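Local structure of SYE1 (Shewanella oneidensis, 4AWT) at residues I178-N184 and R229-A235; L53-T59 and A96-W102. The protein binds FMN and probably acts as an NAD(P)H-dependent oxidoreductase of the old yellow enzyme family, reducing activated C=C bonds of its substrates. The protein carries 1 engineered substitution. The contacts are given in a common frame with arbitrary orientation. Numbering follows the deposited sequence.

Overall arrangement
Both contacts belong to the closed, eight-stranded parallel barrel of a TIM-barrel flavoprotein, and their centres lie about 9 Å apart. Contact 2 comes first along the chain, pairing strands 53-60 and 96-102, which helix 77-92 connects in a beta-alpha-beta unit; contact 1 follows, pairing strands 177-181 and 230-234. Because strands 96-102 and 177-181 are neighbours, the four strands run as consecutive staves of the wall, and the two contacts touch directly: Glu179 N approaches Ala99 O at 2.8 Å, and Leu101 N approaches Glu179 O at 2.8 Å. Gly58 and Gln100 from contact 2 and Arg233 from contact 1 all bind FMN, so neighbouring strands of the barrel together hold one cofactor.

Contact 1: residues I178-N184 and R229-A235; sequences IELHAAN and RVGVRLA. With FMN (flavin mononucleotide), chain B.
Strands 178-181 and 230-234 run parallel, their axes 4.3 Å apart at closest and crossed at -28°. Ile178 is in register with Val230, Glu179 with Gly231, Leu180 with Val232 and His181 with Arg233. The backbone ladder comprises Ile178 N to Arg229 O (2.9 Å), Gly231 N to Ile178 O (2.8 Å), Leu180 N to Gly231 O (2.8 Å), Arg233 N to Leu180 O (2.9 Å) and Ala182 N to Arg233 O (2.9 Å). Beyond it, one water links Ala182 O and Ala235 N, 2.8 Å from each.

Branched apolar residues suit the outer face, which packs on helices 212-225 and 248-261: Ile178 CD1 meets Val230 CG1 at 4.1 Å, and Leu180 CB meets Val232 CG2 at 4.1 Å. Such helices sheathing a parallel barrel define the TIM-barrel fold, here of the old yellow enzyme family.

Polar residues line the interior. Arg233, extended with its first three chi angles t, spans the distance to the flavin: NH1 donates to FMN O2 (2.8 Å) and O2' (3.0 Å), NH2 to O3' (2.8 Å). Glu179 OE2 lies 4.2 Å from Arg233 NE, a proximity of charges without a hydrogen bond; the Glu179 carboxylate is hydrogen-bonded to Tyr266, His268 and Gln100. His181 (chi1 t) accepts from Ala183 N through ND1 (3.2 Å); FMN O2 packs over one face of its ring, 3.0 Å from His181 NE2.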
# COMPACT_ATOMS: atom_id res chain seq x y z
N ILE A 178 2.61 4.81 -9.33
CA ILE A 178 2.68 4.80 -7.89
C ILE A 178 1.30 4.51 -7.32
O ILE A 178 0.29 4.84 -7.93
CB ILE A 178 3.27 6.10 -7.31
CG1 ILE A 178 2.38 7.32 -7.49
CG2 ILE A 178 4.65 6.31 -7.88
CD1 ILE A 178 1.32 7.57 -6.45
N GLU A 179 1.30 3.94 -6.12
CA GLU A 179 0.11 3.80 -5.31
C GLU A 179 0.30 4.63 -4.08
O GLU A 179 1.27 4.46 -3.31
CB GLU A 179 -0.13 2.34 -4.90
CG GLU A 179 -1.43 2.18 -4.11
CD GLU A 179 -1.67 0.75 -3.67
OE1 GLU A 179 -2.17 -0.04 -4.54
OE2 GLU A 179 -1.39 0.42 -2.51
N LEU A 180 -0.62 5.56 -3.82
CA LEU A 180 -0.58 6.32 -2.57
C LEU A 180 -1.18 5.49 -1.46
O LEU A 180 -2.35 5.13 -1.50
CB LEU A 180 -1.39 7.59 -2.74
CG LEU A 180 -1.51 8.47 -1.50
CD1 LEU A 180 -0.13 8.93 -1.03
CD2 LEU A 180 -2.43 9.65 -1.77
N HIS A 181 -0.39 5.20 -0.43
CA HIS A 181 -0.92 4.47 0.73
C HIS A 181 -1.70 5.47 1.58
O HIS A 181 -1.11 6.22 2.36
CB HIS A 181 0.18 3.83 1.55
CG HIS A 181 -0.32 2.78 2.49
ND1 HIS A 181 -1.62 2.64 2.80
CD2 HIS A 181 0.41 1.80 3.10
CE1 HIS A 181 -1.70 1.60 3.60
NE2 HIS A 181 -0.51 1.06 3.80
N ALA A 182 -3.01 5.50 1.44
CA ALA A 182 -3.90 6.31 2.23
C ALA A 182 -4.79 5.45 3.11
O ALA A 182 -5.86 5.89 3.54
CB ALA A 182 -4.71 7.27 1.34
N ALA A 183 -4.30 4.28 3.46
CA ALA A 183 -5.04 3.22 4.14
C ALA A 183 -4.33 2.83 5.43
O ALA A 183 -3.35 3.43 5.85
CB ALA A 183 -5.22 2.05 3.17
N ASN A 184 -4.90 1.80 6.06
CA ASN A 184 -4.42 1.02 7.18
C ASN A 184 -3.82 1.90 8.29
O ASN A 184 -2.85 1.51 8.94
CB ASN A 184 -3.47 -0.07 6.70
CG ASN A 184 -4.21 -1.03 5.80
OD1 ASN A 184 -5.41 -0.98 5.65
ND2 ASN A 184 -3.47 -1.90 5.16
N ARG A 229 -0.92 7.20 -14.02
CA ARG A 229 0.15 6.54 -13.29
C ARG A 229 -0.05 6.63 -11.77
O ARG A 229 0.88 6.31 -11.04
CB ARG A 229 1.50 7.07 -13.71
CG ARG A 229 1.81 6.74 -15.17
CD ARG A 229 3.27 6.92 -15.53
NE ARG A 229 3.67 8.24 -15.52
CZ ARG A 229 4.85 8.65 -15.97
NH1 ARG A 229 5.77 7.82 -16.40
NH2 ARG A 229 5.08 10.00 -15.92
N VAL A 230 -1.23 7.05 -11.31
CA VAL A 230 -1.49 7.23 -9.89
C VAL A 230 -2.67 6.35 -9.48
O VAL A 230 -3.78 6.54 -9.95
CB VAL A 230 -1.78 8.68 -9.55
CG1 VAL A 230 -2.21 8.84 -8.09
CG2 VAL A 230 -0.56 9.57 -9.84
N GLY A 231 -2.40 5.43 -8.54
CA GLY A 231 -3.45 4.71 -7.83
C GLY A 231 -3.46 5.15 -6.38
O GLY A 231 -2.49 5.74 -5.90
N VAL A 232 -4.55 4.86 -5.66
CA VAL A 232 -4.67 5.20 -4.27
C VAL A 232 -5.26 4.01 -3.52
O VAL A 232 -6.21 3.40 -4.01
CB VAL A 232 -5.54 6.45 -4.06
CG1 VAL A 232 -5.75 6.76 -2.58
CG2 VAL A 232 -4.94 7.65 -4.78
N ARG A 233 -4.75 3.74 -2.32
CA ARG A 233 -5.27 2.71 -1.45
C ARG A 233 -5.99 3.35 -0.27
O ARG A 233 -5.46 4.24 0.39
CB ARG A 233 -4.15 1.80 -0.95
CG ARG A 233 -4.69 0.44 -0.52
CD ARG A 233 -3.62 -0.58 -0.20
NE ARG A 233 -4.18 -1.92 -0.32
CZ ARG A 233 -3.73 -3.03 0.24
NH1 ARG A 233 -2.81 -3.03 1.16
NH2 ARG A 233 -4.29 -4.20 -0.12
N LEU A 234 -7.21 2.83 0.00
CA LEU A 234 -8.06 3.26 1.11
C LEU A 234 -8.49 2.05 1.93
O LEU A 234 -8.57 0.93 1.41
CB LEU A 234 -9.33 3.99 0.62
CG LEU A 234 -9.08 5.28 -0.15
CD1 LEU A 234 -10.44 5.83 -0.61
CD2 LEU A 234 -8.33 6.33 0.66
N ALA A 235 -8.82 2.29 3.19
CA ALA A 235 -9.33 1.28 4.11
C ALA A 235 -10.55 1.82 4.83
O ALA A 235 -10.46 2.36 5.94
CB ALA A 235 -8.28 0.88 5.10
N1 FMN B . -0.50 -3.25 2.96
C2 FMN B . -0.03 -2.11 2.45
O2 FMN B . -0.79 -1.26 1.92
N3 FMN B . 1.33 -1.83 2.50
C4 FMN B . 2.25 -2.69 3.06
O4 FMN B . 3.48 -2.41 2.97
C4A FMN B . 1.74 -3.83 3.68
N5 FMN B . 2.58 -4.71 4.36
C5A FMN B . 2.10 -6.02 4.59
C6 FMN B . 2.96 -7.01 5.01
C7 FMN B . 2.53 -8.34 5.22
C7M FMN B . 3.56 -9.38 5.56
C8 FMN B . 1.21 -8.62 5.06
C8M FMN B . 0.67 -10.02 5.24
C9 FMN B . 0.31 -7.62 4.65
C9A FMN B . 0.74 -6.31 4.40
N10 FMN B . -0.15 -5.32 3.93
C10 FMN B . 0.36 -4.11 3.51
C1' FMN B . -1.55 -5.67 3.68
C2' FMN B . -1.76 -6.49 2.39
O2' FMN B . -1.51 -5.69 1.24
C3' FMN B . -3.17 -7.01 2.26
O3' FMN B . -4.11 -5.96 2.08
C4' FMN B . -3.64 -7.91 3.41
O4' FMN B . -2.65 -8.86 3.78
C5' FMN B . -4.98 -8.57 3.13
O5' FMN B . -4.91 -9.44 1.99
P FMN B . -4.74 -11.03 2.22
O1P FMN B . -3.37 -11.24 2.80
O2P FMN B . -5.84 -11.47 3.17
O3P FMN B . -4.89 -11.59 0.82
O HOH W 1 -8.33 4.85 4.31

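Contact 2: residues L53-T59 and A96-W102; sequences LIVSEGT and AIFAQLW. With FMN (flavin mononucleotide), chain B.
From Leu53 (chi1 t), whose CD1 lies 3.9 Å from Phe98 CD1 inside the barrel, strand 53-59 runs parallel to 96-102, the axes crossing at -25° and 4.6 Å apart at closest. Ile54 N donates to Ala96 O (3.0 Å), its O accepts from Phe98 N (2.9 Å), and outside its CG2 meets Ile97 CD1 at 3.8 Å. Val55 pairs with Phe98. Ser56 N donates to Phe98 O (2.8 Å); then its hydroxyl (chi1 p) replaces a backbone acceptor, OG accepting from Gln100 N (2.9 Å) and donating to Glu57 O (2.8 Å). Glu57 points away, its carboxylate hydrogen-bonded to Tyr45. At Gly58, whose N donates to FMN O4 (3.0 Å), a CB would clash with the Trp102 ring. The ladder resumes one residue out of step, Thr59 facing Leu101: Thr59 N to Gln100 O (2.8 Å), Trp102 N to Thr59 O (3.0 Å). Extended Gln100 accepts from FMN N3 through OE1 (2.9 Å) and donates from NE2 to FMN O2 (2.8 Å), so the pair reads the flavin's acceptor-donor-acceptor edge.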
# COMPACT_ATOMS: atom_id res chain seq x y z
N LEU A 53 -0.52 -7.26 -12.03
CA LEU A 53 0.07 -6.05 -11.48
C LEU A 53 0.74 -6.41 -10.16
O LEU A 53 0.14 -7.07 -9.34
CB LEU A 53 -1.01 -4.99 -11.21
CG LEU A 53 -0.56 -3.73 -10.51
CD1 LEU A 53 0.36 -2.88 -11.35
CD2 LEU A 53 -1.81 -2.91 -10.12
N ILE A 54 1.96 -5.91 -9.97
CA ILE A 54 2.61 -5.91 -8.67
C ILE A 54 2.56 -4.49 -8.11
O ILE A 54 2.90 -3.54 -8.82
CB ILE A 54 4.06 -6.38 -8.77
CG1 ILE A 54 4.11 -7.86 -9.19
CG2 ILE A 54 4.80 -6.14 -7.45
CD1 ILE A 54 5.50 -8.37 -9.46
N VAL A 55 2.18 -4.37 -6.85
CA VAL A 55 2.35 -3.14 -6.10
C VAL A 55 3.43 -3.41 -5.08
O VAL A 55 3.34 -4.37 -4.31
CB VAL A 55 1.06 -2.66 -5.44
CG1 VAL A 55 1.28 -1.24 -4.92
CG2 VAL A 55 -0.12 -2.69 -6.39
N SER A 56 4.47 -2.59 -5.07
CA SER A 56 5.54 -2.79 -4.11
C SER A 56 5.02 -2.67 -2.69
O SER A 56 4.06 -1.98 -2.39
CB SER A 56 6.67 -1.77 -4.29
OG SER A 56 6.38 -0.51 -3.71
N GLU A 57 5.77 -3.31 -1.78
CA GLU A 57 5.69 -2.98 -0.39
C GLU A 57 5.79 -1.47 -0.19
O GLU A 57 6.42 -0.75 -0.97
CB GLU A 57 6.81 -3.68 0.39
CG GLU A 57 8.24 -3.28 -0.01
CD GLU A 57 9.17 -4.46 0.24
OE1 GLU A 57 9.45 -4.80 1.41
OE2 GLU A 57 9.62 -5.06 -0.76
N GLY A 58 5.23 -1.00 0.92
CA GLY A 58 5.35 0.43 1.21
C GLY A 58 6.80 0.85 1.21
O GLY A 58 7.68 0.20 1.77
N THR A 59 7.04 2.01 0.59
CA THR A 59 8.40 2.54 0.50
C THR A 59 8.34 3.99 0.96
O THR A 59 7.62 4.84 0.44
CB THR A 59 8.97 2.32 -0.91
OG1 THR A 59 10.32 2.76 -0.96
CG2 THR A 59 8.24 2.95 -2.05
N ALA A 96 3.71 -5.38 -14.91
CA ALA A 96 3.67 -3.97 -14.49
C ALA A 96 3.88 -3.89 -13.00
O ALA A 96 3.43 -4.75 -12.25
CB ALA A 96 2.32 -3.35 -14.85
N ILE A 97 4.56 -2.82 -12.56
CA ILE A 97 4.83 -2.66 -11.14
C ILE A 97 4.68 -1.19 -10.74
O ILE A 97 5.23 -0.29 -11.39
CB ILE A 97 6.19 -3.23 -10.76
CG1 ILE A 97 6.42 -3.12 -9.25
CG2 ILE A 97 7.34 -2.66 -11.55
CD1 ILE A 97 7.60 -3.91 -8.71
N PHE A 98 3.91 -0.98 -9.68
CA PHE A 98 3.71 0.34 -9.08
C PHE A 98 4.43 0.39 -7.75
O PHE A 98 4.48 -0.61 -7.03
CB PHE A 98 2.23 0.65 -8.88
CG PHE A 98 1.47 1.18 -10.09
CD1 PHE A 98 1.72 0.75 -11.38
CD2 PHE A 98 0.47 2.13 -9.89
CE1 PHE A 98 1.00 1.26 -12.45
CE2 PHE A 98 -0.25 2.63 -10.97
CZ PHE A 98 -0.00 2.20 -12.24
N ALA A 99 4.95 1.56 -7.38
CA ALA A 99 5.58 1.78 -6.10
C ALA A 99 4.56 2.31 -5.10
O ALA A 99 3.93 3.33 -5.38
CB ALA A 99 6.71 2.80 -6.19
N GLN A 100 4.43 1.68 -3.94
CA GLN A 100 3.52 2.19 -2.91
C GLN A 100 4.24 3.24 -2.06
O GLN A 100 5.07 2.94 -1.23
CB GLN A 100 2.96 1.10 -2.02
CG GLN A 100 1.90 1.73 -1.11
CD GLN A 100 1.39 0.82 -0.05
OE1 GLN A 100 2.15 0.36 0.83
NE2 GLN A 100 0.09 0.59 -0.04
N LEU A 101 3.88 4.52 -2.28
CA LEU A 101 4.51 5.62 -1.55
C LEU A 101 3.92 5.70 -0.15
O LEU A 101 2.70 5.83 0.01
CB LEU A 101 4.30 6.92 -2.29
CG LEU A 101 4.74 6.95 -3.74
CD1 LEU A 101 4.55 8.35 -4.31
CD2 LEU A 101 6.18 6.49 -3.91
N TRP A 102 4.80 5.68 0.85
CA TRP A 102 4.38 5.49 2.24
C TRP A 102 4.80 6.66 3.13
O TRP A 102 5.97 7.05 3.15
CB TRP A 102 5.01 4.22 2.81
CG TRP A 102 4.26 3.54 3.89
CD1 TRP A 102 3.03 3.79 4.42
CD2 TRP A 102 4.73 2.36 4.55
NE1 TRP A 102 2.71 2.84 5.36
CE2 TRP A 102 3.73 1.94 5.43
CE3 TRP A 102 5.91 1.61 4.43
CZ2 TRP A 102 3.87 0.78 6.20
CZ3 TRP A 102 6.02 0.46 5.19
CH2 TRP A 102 5.04 0.07 6.04
N1 FMN B . -0.50 -3.25 2.96
C2 FMN B . -0.03 -2.11 2.45
O2 FMN B . -0.79 -1.26 1.92
N3 FMN B . 1.33 -1.83 2.50
C4 FMN B . 2.25 -2.69 3.06
O4 FMN B . 3.48 -2.41 2.97
C4A FMN B . 1.74 -3.83 3.68
N5 FMN B . 2.58 -4.71 4.36
C5A FMN B . 2.10 -6.02 4.59
C6 FMN B . 2.96 -7.01 5.01
C7 FMN B . 2.53 -8.34 5.22
C7M FMN B . 3.56 -9.38 5.56
C8 FMN B . 1.21 -8.62 5.06
C8M FMN B . 0.67 -10.02 5.24
C9 FMN B . 0.31 -7.62 4.65
C9A FMN B . 0.74 -6.31 4.40
N10 FMN B . -0.15 -5.32 3.93
C10 FMN B . 0.36 -4.11 3.51
C1' FMN B . -1.55 -5.67 3.68
C2' FMN B . -1.76 -6.49 2.39
O2' FMN B . -1.51 -5.69 1.24
C3' FMN B . -3.17 -7.01 2.26
O3' FMN B . -4.11 -5.96 2.08
C4' FMN B . -3.64 -7.91 3.41
O4' FMN B . -2.65 -8.86 3.78
C5' FMN B . -4.98 -8.57 3.13
O5' FMN B . -4.91 -9.44 1.99
P FMN B . -4.74 -11.03 2.22
O1P FMN B . -3.37 -11.24 2.80
O2P FMN B . -5.84 -11.47 3.17
O3P FMN B . -4.89 -11.59 0.82